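Local coordinates for uncharacterized protein AF_1548 (Archaeoglobus fulgidus, PDB 1Y88) that is of unknown function but belongs to a restriction-endonuclease-like family and so may bind and cut DNA, at residues T74-K77 against E78-T82; Y81-A84 against R85-V89; A182-A185 against R186-A190. One frame throughout, in Å; residues are numbered along the deposited sequence.

Interaction 1: T74-K77 against E78-T82; sequences TGLK and EAMYT. With SO4 (sulfate ion), chain D; SO4 (sulfate ion), chain C.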
ATOM      1  N   THR A  74      10.930  -2.700   4.200  1.00 21.39           N
ATOM      2  CA  THR A  74       9.978  -1.686   3.795  1.00 19.56           C
ATOM      3  C   THR A  74      10.177  -1.540   2.290  1.00 18.02           C
ATOM      4  O   THR A  74      11.274  -1.246   1.823  1.00 16.48           O
ATOM      5  CB  THR A  74      10.247  -0.338   4.517  1.00 20.58           C
ATOM      6  OG1 THR A  74       9.945  -0.508   5.908  1.00 23.40           O
ATOM      7  CG2 THR A  74       9.369   0.771   3.968  1.00 20.14           C
ATOM      8  N   GLY A  75       9.115  -1.766   1.532  1.00 17.33           N
ATOM      9  CA  GLY A  75       9.285  -1.930   0.087  1.00 17.18           C
ATOM     10  C   GLY A  75       8.754  -0.838  -0.816  1.00 17.10           C
ATOM     11  O   GLY A  75       8.427   0.274  -0.383  1.00 16.19           O
ATOM     12  N   LEU A  76       8.696  -1.165  -2.112  1.00 16.28           N
ATOM     13  CA  LEU A  76       8.410  -0.166  -3.129  1.00 15.45           C
ATOM     14  C   LEU A  76       6.996   0.399  -2.978  1.00 15.10           C
ATOM     15  O   LEU A  76       6.802   1.580  -3.101  1.00 14.89           O
ATOM     16  CB  LEU A  76       8.619  -0.759  -4.545  1.00 15.25           C
ATOM     17  CG  LEU A  76       8.183   0.131  -5.713  1.00 15.48           C
ATOM     18  CD1 LEU A  76       9.056   1.394  -5.841  1.00 12.77           C
ATOM     19  CD2 LEU A  76       8.174  -0.675  -7.059  1.00 16.25           C
ATOM     20  N   LYS A  77       6.022  -0.447  -2.675  1.00 15.76           N
ATOM     21  CA  LYS A  77       4.667   0.026  -2.534  1.00 16.68           C
ATOM     22  C   LYS A  77       4.572   1.115  -1.457  1.00 16.41           C
ATOM     23  O   LYS A  77       3.988   2.149  -1.690  1.00 16.07           O
ATOM     24  CB  LYS A  77       3.734  -1.142  -2.268  1.00 18.18           C
ATOM     25  CG  LYS A  77       2.322  -0.763  -1.928  1.00 21.18           C
ATOM     26  CD  LYS A  77       1.423  -1.998  -2.019  1.00 27.01           C
ATOM     27  CE  LYS A  77       0.276  -1.884  -1.032  1.00 33.31           C
ATOM     28  NZ  LYS A  77      -0.940  -2.750  -1.343  1.00 35.35           N
ATOM     29  N   GLU A  78       5.188   0.869  -0.296  1.00 15.81           N
ATOM     30  CA  GLU A  78       5.216   1.877   0.777  1.00 16.76           C
ATOM     31  C   GLU A  78       5.853   3.181   0.345  1.00 14.62           C
ATOM     32  O   GLU A  78       5.332   4.263   0.664  1.00 15.42           O
ATOM     33  CB  GLU A  78       5.922   1.344   2.035  1.00 17.72           C
ATOM     34  CG  GLU A  78       6.338   2.479   3.031  1.00 23.81           C
ATOM     35  CD  GLU A  78       5.168   3.052   3.859  1.00 32.65           C
ATOM     36  OE1 GLU A  78       4.079   2.426   3.912  1.00 34.59           O
ATOM     37  OE2 GLU A  78       5.348   4.142   4.473  1.00 35.20           O
ATOM     38  N   ALA A  79       6.981   3.095  -0.364  1.00 13.24           N
ATOM     39  CA  ALA A  79       7.650   4.278  -0.898  1.00 12.99           C
ATOM     40  C   ALA A  79       6.752   5.082  -1.860  1.00 11.71           C
ATOM     41  O   ALA A  79       6.646   6.308  -1.783  1.00  9.92           O
ATOM     42  CB  ALA A  79       8.989   3.907  -1.550  1.00 12.01           C
ATOM     43  N   MET A  80       6.087   4.369  -2.770  1.00 13.01           N
ATOM     44  CA  MET A  80       5.252   5.023  -3.747  1.00 12.76           C
ATOM     45  C   MET A  80       4.014   5.671  -3.125  1.00 13.99           C
ATOM     46  O   MET A  80       3.634   6.781  -3.502  1.00 14.28           O
ATOM     47  CB  MET A  80       4.881   4.014  -4.887  1.00 14.22           C
ATOM     48  CG  MET A  80       6.114   3.361  -5.586  1.00 13.04           C
ATOM     49  SD  MET A  80       5.622   2.374  -7.141  1.00 12.79           S
ATOM     50  CE  MET A  80       4.614   3.436  -7.564  1.00  8.65           C
ATOM     51  N   TYR A  81       3.341   4.992  -2.198  1.00 14.83           N
ATOM     52  CA  TYR A  81       2.266   5.554  -1.333  0.50 14.80           C
ATOM     53  C   TYR A  81       2.690   6.854  -0.692  1.00 15.65           C
ATOM     54  O   TYR A  81       1.979   7.855  -0.633  1.00 15.16           O
ATOM     55  CB  TYR A  81       1.937   4.547  -0.202  0.50 14.73           C
ATOM     56  CG  TYR A  81       0.954   4.981   0.909  0.50 14.00           C
ATOM     57  CD1 TYR A  81      -0.169   5.770   0.637  0.50 13.28           C
ATOM     58  CD2 TYR A  81       1.122   4.518   2.227  0.50 14.30           C
ATOM     59  CE1 TYR A  81      -1.089   6.118   1.668  0.50 11.13           C
ATOM     60  CE2 TYR A  81       0.218   4.859   3.249  0.50 14.20           C
ATOM     61  CZ  TYR A  81      -0.879   5.653   2.960  0.50 13.46           C
ATOM     62  OH  TYR A  81      -1.766   5.999   3.970  0.50 13.82           O
ATOM     63  N   THR A  82       3.889   6.790  -0.096  1.00 14.91           N
ATOM     64  CA  THR A  82       4.436   7.931   0.624  1.00 14.86           C
ATOM     65  C   THR A  82       4.678   9.091  -0.305  1.00 13.14           C
ATOM     66  O   THR A  82       4.419  10.221   0.057  1.00 12.31           O
ATOM     67  CB  THR A  82       5.752   7.577   1.359  1.00 15.44           C
ATOM     68  OG1 THR A  82       5.446   6.582   2.323  1.00 18.96           O
ATOM     69  CG2 THR A  82       6.373   8.822   2.068  1.00 17.68           C
TER
HETATM   70  S   SO4 D 302       5.692  -2.746   0.936  1.00 41.68           S
HETATM   71  O1  SO4 D 302       5.877  -3.955   0.123  1.00 41.29           O
HETATM   72  O2  SO4 D 302       6.509  -2.799   2.173  1.00 40.10           O
HETATM   73  O3  SO4 D 302       4.287  -2.622   1.314  1.00 42.22           O
HETATM   74  O4  SO4 D 302       6.074  -1.605   0.133  1.00 36.17           O
HETATM   75  S   SO4 C 301       9.816  -4.686  -3.439  1.00 34.21           S
HETATM   76  O1  SO4 C 301      10.732  -4.947  -4.548  1.00 35.73           O
HETATM   77  O2  SO4 C 301      10.024  -5.733  -2.460  1.00 37.27           O
HETATM   78  O3  SO4 C 301       8.441  -4.725  -3.934  1.00 35.02           O
HETATM   79  O4  SO4 C 301      10.125  -3.388  -2.847  1.00 28.17           O

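Interaction 2: Y81-A84 against R85-V89; sequences YTYA and RFLDV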
ATOM      1  N   TYR A  81       3.341   4.992  -2.198  1.00 14.83           N
ATOM      2  CA  TYR A  81       2.266   5.554  -1.333  0.50 14.80           C
ATOM      3  C   TYR A  81       2.690   6.854  -0.692  1.00 15.65           C
ATOM      4  O   TYR A  81       1.979   7.855  -0.633  1.00 15.16           O
ATOM      5  CB  TYR A  81       1.937   4.547  -0.202  0.50 14.73           C
ATOM      6  CG  TYR A  81       0.954   4.981   0.909  0.50 14.00           C
ATOM      7  CD1 TYR A  81      -0.169   5.770   0.637  0.50 13.28           C
ATOM      8  CD2 TYR A  81       1.122   4.518   2.227  0.50 14.30           C
ATOM      9  CE1 TYR A  81      -1.089   6.118   1.668  0.50 11.13           C
ATOM     10  CE2 TYR A  81       0.218   4.859   3.249  0.50 14.20           C
ATOM     11  CZ  TYR A  81      -0.879   5.653   2.960  0.50 13.46           C
ATOM     12  OH  TYR A  81      -1.766   5.999   3.970  0.50 13.82           O
ATOM     13  N   THR A  82       3.889   6.790  -0.096  1.00 14.91           N
ATOM     14  CA  THR A  82       4.436   7.931   0.624  1.00 14.86           C
ATOM     15  C   THR A  82       4.678   9.091  -0.305  1.00 13.14           C
ATOM     16  O   THR A  82       4.419  10.221   0.057  1.00 12.31           O
ATOM     17  CB  THR A  82       5.752   7.577   1.359  1.00 15.44           C
ATOM     18  OG1 THR A  82       5.446   6.582   2.323  1.00 18.96           O
ATOM     19  CG2 THR A  82       6.373   8.822   2.068  1.00 17.68           C
ATOM     20  N   TYR A  83       5.181   8.810  -1.507  1.00 11.63           N
ATOM     21  CA  TYR A  83       5.388   9.883  -2.454  1.00 11.96           C
ATOM     22  C   TYR A  83       4.048  10.539  -2.808  1.00 12.14           C
ATOM     23  O   TYR A  83       3.948  11.773  -2.884  1.00 12.79           O
ATOM     24  CB  TYR A  83       6.127   9.388  -3.703  1.00 12.47           C
ATOM     25  CG  TYR A  83       6.419  10.481  -4.714  1.00 12.44           C
ATOM     26  CD1 TYR A  83       7.250  11.553  -4.410  1.00 12.92           C
ATOM     27  CD2 TYR A  83       5.845  10.433  -5.996  1.00 15.42           C
ATOM     28  CE1 TYR A  83       7.525  12.551  -5.349  1.00 14.22           C
ATOM     29  CE2 TYR A  83       6.103  11.417  -6.926  1.00 14.93           C
ATOM     30  CZ  TYR A  83       6.954  12.472  -6.606  1.00 16.13           C
ATOM     31  OH  TYR A  83       7.214  13.453  -7.563  1.00 16.49           O
ATOM     32  N   ALA A  84       3.030   9.715  -3.085  1.00 11.51           N
ATOM     33  CA  ALA A  84       1.679  10.277  -3.356  1.00 12.30           C
ATOM     34  C   ALA A  84       1.156  11.124  -2.195  1.00 12.11           C
ATOM     35  O   ALA A  84       0.546  12.181  -2.405  1.00 12.02           O
ATOM     36  CB  ALA A  84       0.684   9.146  -3.696  1.00 12.85           C
ATOM     37  N   ARG A  85       1.402  10.687  -0.957  1.00 13.14           N
ATOM     38  CA  ARG A  85       1.025  11.464   0.233  0.50 12.97           C
ATOM     39  C   ARG A  85       1.701  12.822   0.218  1.00 12.97           C
ATOM     40  O   ARG A  85       1.060  13.847   0.472  1.00 12.41           O
ATOM     41  CB  ARG A  85       1.426  10.739   1.525  0.50 13.30           C
ATOM     42  CG  ARG A  85       0.398   9.812   2.110  0.50 14.70           C
ATOM     43  CD  ARG A  85       1.092   8.538   2.587  0.50 18.88           C
ATOM     44  NE  ARG A  85       1.156   8.304   4.028  0.50 21.80           N
ATOM     45  CZ  ARG A  85       2.029   7.462   4.593  0.50 19.28           C
ATOM     46  NH1 ARG A  85       2.919   6.836   3.848  0.50 13.71           N
ATOM     47  NH2 ARG A  85       2.030   7.252   5.906  0.50 18.41           N
ATOM     48  N   PHE A  86       3.016  12.808  -0.025  1.00 13.01           N
ATOM     49  CA  PHE A  86       3.799  14.047  -0.118  1.00 12.55           C
ATOM     50  C   PHE A  86       3.168  14.993  -1.163  1.00 12.64           C
ATOM     51  O   PHE A  86       2.951  16.170  -0.918  1.00 12.69           O
ATOM     52  CB  PHE A  86       5.249  13.708  -0.477  1.00 12.88           C
ATOM     53  CG  PHE A  86       6.076  14.913  -0.817  1.00 13.65           C
ATOM     54  CD1 PHE A  86       6.483  15.796   0.186  1.00 14.27           C
ATOM     55  CD2 PHE A  86       6.429  15.167  -2.135  1.00 12.83           C
ATOM     56  CE1 PHE A  86       7.226  16.927  -0.110  1.00 13.25           C
ATOM     57  CE2 PHE A  86       7.183  16.293  -2.461  1.00 15.83           C
ATOM     58  CZ  PHE A  86       7.590  17.187  -1.458  1.00 14.02           C
ATOM     59  N   LEU A  87       2.840  14.480  -2.345  1.00 12.88           N
ATOM     60  CA  LEU A  87       2.278  15.367  -3.370  1.00 12.46           C
ATOM     61  C   LEU A  87       0.979  16.019  -2.892  1.00 12.65           C
ATOM     62  O   LEU A  87       0.719  17.198  -3.178  1.00 14.48           O
ATOM     63  CB  LEU A  87       2.061  14.581  -4.690  1.00 11.69           C
ATOM     64  CG  LEU A  87       3.318  14.063  -5.353  1.00 12.26           C
ATOM     65  CD1 LEU A  87       2.949  13.305  -6.644  1.00 15.09           C
ATOM     66  CD2 LEU A  87       4.269  15.237  -5.676  1.00 13.25           C
ATOM     67  N   ASP A  88       0.177  15.264  -2.142  1.00 13.92           N
ATOM     68  CA  ASP A  88      -1.111  15.777  -1.648  1.00 13.74           C
ATOM     69  C   ASP A  88      -0.952  16.846  -0.530  1.00 14.30           C
ATOM     70  O   ASP A  88      -1.859  17.649  -0.347  1.00 13.99           O
ATOM     71  CB  ASP A  88      -2.038  14.656  -1.189  1.00 13.95           C
ATOM     72  CG  ASP A  88      -3.506  15.067  -1.229  1.00 14.16           C
ATOM     73  OD1 ASP A  88      -3.912  15.768  -2.188  1.00 16.62           O
ATOM     74  OD2 ASP A  88      -4.243  14.689  -0.317  1.00 15.12           O
ATOM     75  N   VAL A  89       0.177  16.839   0.204  1.00 14.27           N
ATOM     76  CA  VAL A  89       0.393  17.832   1.291  1.00 15.38           C
ATOM     77  C   VAL A  89       1.401  18.909   0.937  1.00 16.18           C
ATOM     78  O   VAL A  89       1.547  19.883   1.662  1.00 15.92           O
ATOM     79  CB  VAL A  89       0.789  17.183   2.627  1.00 15.75           C
ATOM     80  CG1 VAL A  89      -0.266  16.194   3.038  1.00 15.01           C
ATOM     81  CG2 VAL A  89       2.156  16.472   2.526  1.00 13.86           C
TER

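Interaction 3: A182-A185 against R186-A190; sequences AKKA and REVIA. With SO4 (sulfate ion), chain I.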
ATOM      1  N   ALA A 182       3.073   4.192  43.287  1.00 32.04           N
ATOM      2  CA  ALA A 182       4.382   4.426  43.904  1.00 31.99           C
ATOM      3  C   ALA A 182       5.325   3.247  43.663  1.00 32.33           C
ATOM      4  O   ALA A 182       6.501   3.433  43.318  1.00 32.32           O
ATOM      5  CB  ALA A 182       4.231   4.685  45.382  1.00 32.61           C
ATOM      6  N   LYS A 183       4.794   2.040  43.847  1.00 31.81           N
ATOM      7  CA  LYS A 183       5.560   0.817  43.716  1.00 32.03           C
ATOM      8  C   LYS A 183       6.028   0.639  42.275  1.00 31.05           C
ATOM      9  O   LYS A 183       7.196   0.356  42.027  1.00 31.68           O
ATOM     10  CB  LYS A 183       4.695  -0.373  44.121  1.00 32.15           C
ATOM     11  CG  LYS A 183       5.474  -1.626  44.405  1.00 34.99           C
ATOM     12  CD  LYS A 183       4.545  -2.702  44.930  1.00 37.17           C
ATOM     13  CE  LYS A 183       5.227  -4.058  44.900  1.00 40.02           C
ATOM     14  NZ  LYS A 183       5.305  -4.564  43.505  1.00 41.93           N
ATOM     15  N   LYS A 184       5.114   0.805  41.331  1.00 30.41           N
ATOM     16  CA  LYS A 184       5.456   0.654  39.924  1.00 29.56           C
ATOM     17  C   LYS A 184       6.465   1.711  39.482  1.00 28.44           C
ATOM     18  O   LYS A 184       7.393   1.399  38.726  1.00 27.40           O
ATOM     19  CB  LYS A 184       4.214   0.694  39.046  1.00 29.63           C
ATOM     20  CG  LYS A 184       4.485   0.481  37.564  1.00 32.43           C
ATOM     21  CD  LYS A 184       4.977  -0.928  37.254  1.00 36.51           C
ATOM     22  CE  LYS A 184       5.076  -1.128  35.734  1.00 40.22           C
ATOM     23  NZ  LYS A 184       5.193  -2.577  35.328  1.00 43.70           N
ATOM     24  N   ALA A 185       6.298   2.940  39.968  1.00 27.03           N
ATOM     25  CA  ALA A 185       7.260   4.014  39.681  1.00 26.67           C
ATOM     26  C   ALA A 185       8.673   3.663  40.171  1.00 26.62           C
ATOM     27  O   ALA A 185       9.647   3.829  39.420  1.00 25.61           O
ATOM     28  CB  ALA A 185       6.783   5.350  40.257  1.00 26.10           C
ATOM     29  N   ARG A 186       8.796   3.173  41.407  1.00 26.42           N
ATOM     30  CA  ARG A 186      10.099   2.721  41.906  1.00 27.22           C
ATOM     31  C   ARG A 186      10.688   1.594  41.048  1.00 27.11           C
ATOM     32  O   ARG A 186      11.894   1.582  40.775  1.00 26.58           O
ATOM     33  CB  ARG A 186      10.028   2.233  43.361  1.00 28.01           C
ATOM     34  CG  ARG A 186       9.690   3.274  44.410  1.00 28.90           C
ATOM     35  CD  ARG A 186       9.879   2.661  45.843  1.00 29.58           C
ATOM     36  NE  ARG A 186       8.984   1.527  46.119  1.00 34.72           N
ATOM     37  CZ  ARG A 186       7.798   1.627  46.728  1.00 37.49           C
ATOM     38  NH1 ARG A 186       7.341   2.813  47.118  1.00 36.04           N
ATOM     39  NH2 ARG A 186       7.059   0.538  46.941  1.00 37.95           N
ATOM     40  N   GLU A 187       9.847   0.649  40.640  1.00 26.54           N
ATOM     41  CA  GLU A 187      10.320  -0.503  39.857  1.00 26.95           C
ATOM     42  C   GLU A 187      10.833  -0.040  38.495  1.00 25.44           C
ATOM     43  O   GLU A 187      11.901  -0.454  38.066  1.00 24.61           O
ATOM     44  CB  GLU A 187       9.220  -1.551  39.679  1.00 27.28           C
ATOM     45  CG  GLU A 187       8.991  -2.411  40.931  1.00 29.76           C
ATOM     46  CD  GLU A 187       7.673  -3.206  40.897  1.00 30.50           C
ATOM     47  OE1 GLU A 187       6.863  -3.027  39.954  1.00 33.99           O
ATOM     48  OE2 GLU A 187       7.465  -4.022  41.826  1.00 36.42           O
ATOM     49  N   VAL A 188      10.087   0.850  37.846  1.00 24.30           N
ATOM     50  CA  VAL A 188      10.457   1.318  36.507  1.00 24.03           C
ATOM     51  C   VAL A 188      11.745   2.140  36.528  1.00 22.76           C
ATOM     52  O   VAL A 188      12.610   1.971  35.659  1.00 22.19           O
ATOM     53  CB  VAL A 188       9.297   2.078  35.824  1.00 23.50           C
ATOM     54  CG1 VAL A 188       9.763   2.738  34.534  1.00 26.26           C
ATOM     55  CG2 VAL A 188       8.154   1.096  35.522  1.00 23.83           C
ATOM     56  N   ILE A 189      11.875   3.012  37.524  1.00 22.07           N
ATOM     57  CA  ILE A 189      13.132   3.749  37.719  1.00 22.22           C
ATOM     58  C   ILE A 189      14.312   2.803  37.958  1.00 22.08           C
ATOM     59  O   ILE A 189      15.356   2.956  37.340  1.00 20.69           O
ATOM     60  CB  ILE A 189      13.010   4.786  38.851  1.00 22.54           C
ATOM     61  CG1 ILE A 189      12.162   5.958  38.358  1.00 23.47           C
ATOM     62  CG2 ILE A 189      14.378   5.297  39.308  1.00 20.98           C
ATOM     63  CD1 ILE A 189      11.663   6.790  39.493  1.00 25.94           C
ATOM     64  N   ALA A 190      14.141   1.814  38.831  1.00 21.70           N
ATOM     65  CA  ALA A 190      15.211   0.847  39.050  1.00 22.38           C
ATOM     66  C   ALA A 190      15.562   0.066  37.774  1.00 22.38           C
ATOM     67  O   ALA A 190      16.738  -0.185  37.506  1.00 22.71           O
ATOM     68  CB  ALA A 190      14.870  -0.101  40.200  1.00 22.49           C
TER
HETATM   69  S   SO4 I 307      -0.334   4.539  45.002  1.00 56.00           S
HETATM   70  O1  SO4 I 307       1.122   4.522  45.090  1.00 54.96           O
HETATM   71  O2  SO4 I 307      -0.800   3.274  44.432  1.00 56.61           O
HETATM   72  O3  SO4 I 307      -0.801   5.633  44.150  1.00 55.49           O
HETATM   73  O4  SO4 I 307      -0.890   4.721  46.343  1.00 56.34           O

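Interaction 1: T74-K77 against E78-T82
Leu76 and Met80 lie one turn apart at the start of helix 76-89, where Gly75 holds the N-cap position and sulfate sits on backbone N-H groups. The helix is part of the restriction-endonuclease-like region of the chain. Met80 CB packs on the carbonyl oxygens of Leu76 and Lys77. With CG anti to the carbonyl carbon (chi1 -56°), the chain turns back along the helix toward Leu76. There Met80 CG lies against Leu76 O at 3.1 Å and Leu76 CD1 at 3.5 Å. Met80 SD follows at 3.7 Å from Leu76 CG. Both side chains also touch Tyr112 of helix 107-116, and Met80 packs on Gln48 of the second subunit. Thr74 CG2 meets Glu78 CG at 3.6 Å, while Thr74 OG1 is hydrogen-bonded to His68 NE2 and Thr101 OG1. The sulfates, probably from the crystallisation liquor, are held largely by main-chain N-H groups, as anions often are at a helix N-terminus, with Ser106 OG as a further partner. Leu76 N gives a 2.7 Å bond to O4 of the chain C sulfate. In the chain D sulfate, O2 takes Gly75 N at 2.9 Å and O4 takes Glu78 N at 2.7 Å, the latter nearly straight at 168°.

Interaction 2: Y81-A84 against R85-V89
Tyr81 holds its CG anti to the backbone N (chi1 174°), and Arg85 bends at chi2 and chi3, which lays the guanidinium flat on the Tyr81 ring. This is one of two conformers modelled for each side chain. The planes are 9° and the centres 4.0 Å apart, an off-centre cation-pi stack. Nearer the backbone, Arg85 CD sits over the middle of that ring in a CH-pi contact, 3.5 Å from the centroid. At the guanidinium edge, Arg85 NH1 comes within 3.0 Å of Thr82 OG1, which also gives a hydrogen bond to Glu78 O. Two residues on, Leu87 CG lies over a face of the Tyr83 ring, toward its rim, and Leu87 CD1 reaches Tyr83 CE2 at 3.7 Å. Tyr83 also meets Tyr112 and Val116 of helix 107-116, and Leu87 packs on Leu87 of the second subunit. With an alanine in place of Tyr83, Leu87 would probably lose the ring under its CG and CD1 and a gap open toward helix 107-116. Phe86 touches Met62 of strand 59-65. Side chains paired at i and i+4 are typical of an alpha-helix, here one packed between a sheet and a subunit interface in a restriction-endonuclease-like domain.

Interaction 3: A182-A185 against R186-A190
The guanidinium of Arg186 turns one face to the backbone of helix 182-197 of the AF1548-like C-terminal region, with Ala182 O and Lys183 CA both over that face and toward its rim. Lys183 CA is 3.6 Å from Arg186 NH2. The Arg186 chain bends at chi3 (-63°), which swings the guanidinium back over the first turn and puts NH2 3.7 Å from Lys183 CG. The carboxylate of Glu187 is the other flat group. Lys183 NZ meets its OE2 on the syn side, 32° out of the carboxylate plane, in an i to i+4 salt bridge. Both ends of this bridge are exposed, so water probably weakens it. The other branch, Glu187 OE1, faces the aliphatic part of Lys184, 3.9 Å from its CD. Lys184 continues past Val188, and its CE lies 3.8 Å from Val188 CG2. Val188 and Ile189 form the inward side of the helix: both touch Val167 of helix 164-170, and Ile189 and Ala185 meet Leu175 of helix 172-177. At the N-terminal end, the main chain binds a sulfate, probably from the crystallisation liquor. Ala182 N gives a 2.7 Å hydrogen bond to its O1, with an N-H...O angle of 166°.

Interactions 1 and 2 are successive parts of helix 76-89 and share Tyr81 and Thr82. Their centres are 11 Å apart, and they meet where Glu78 approaches Arg85 in a long, weak ion pair. Both border the second subunit. Interaction 3 lies on helix 182-197, across the centre of the chain and about 29 Å from interaction 1 between nearest atoms. No other chain of the assembly touches it. All three mix buried and more open residues. None of the touching residues is exposed in 1 and 2, but Lys183, Arg186 and Glu187 are in 3. Interaction 2 rests on an arginine-tyrosine stack and aromatic-aliphatic packing. Interactions 1 and 3 share one feature: sulfate at a helix N-terminus.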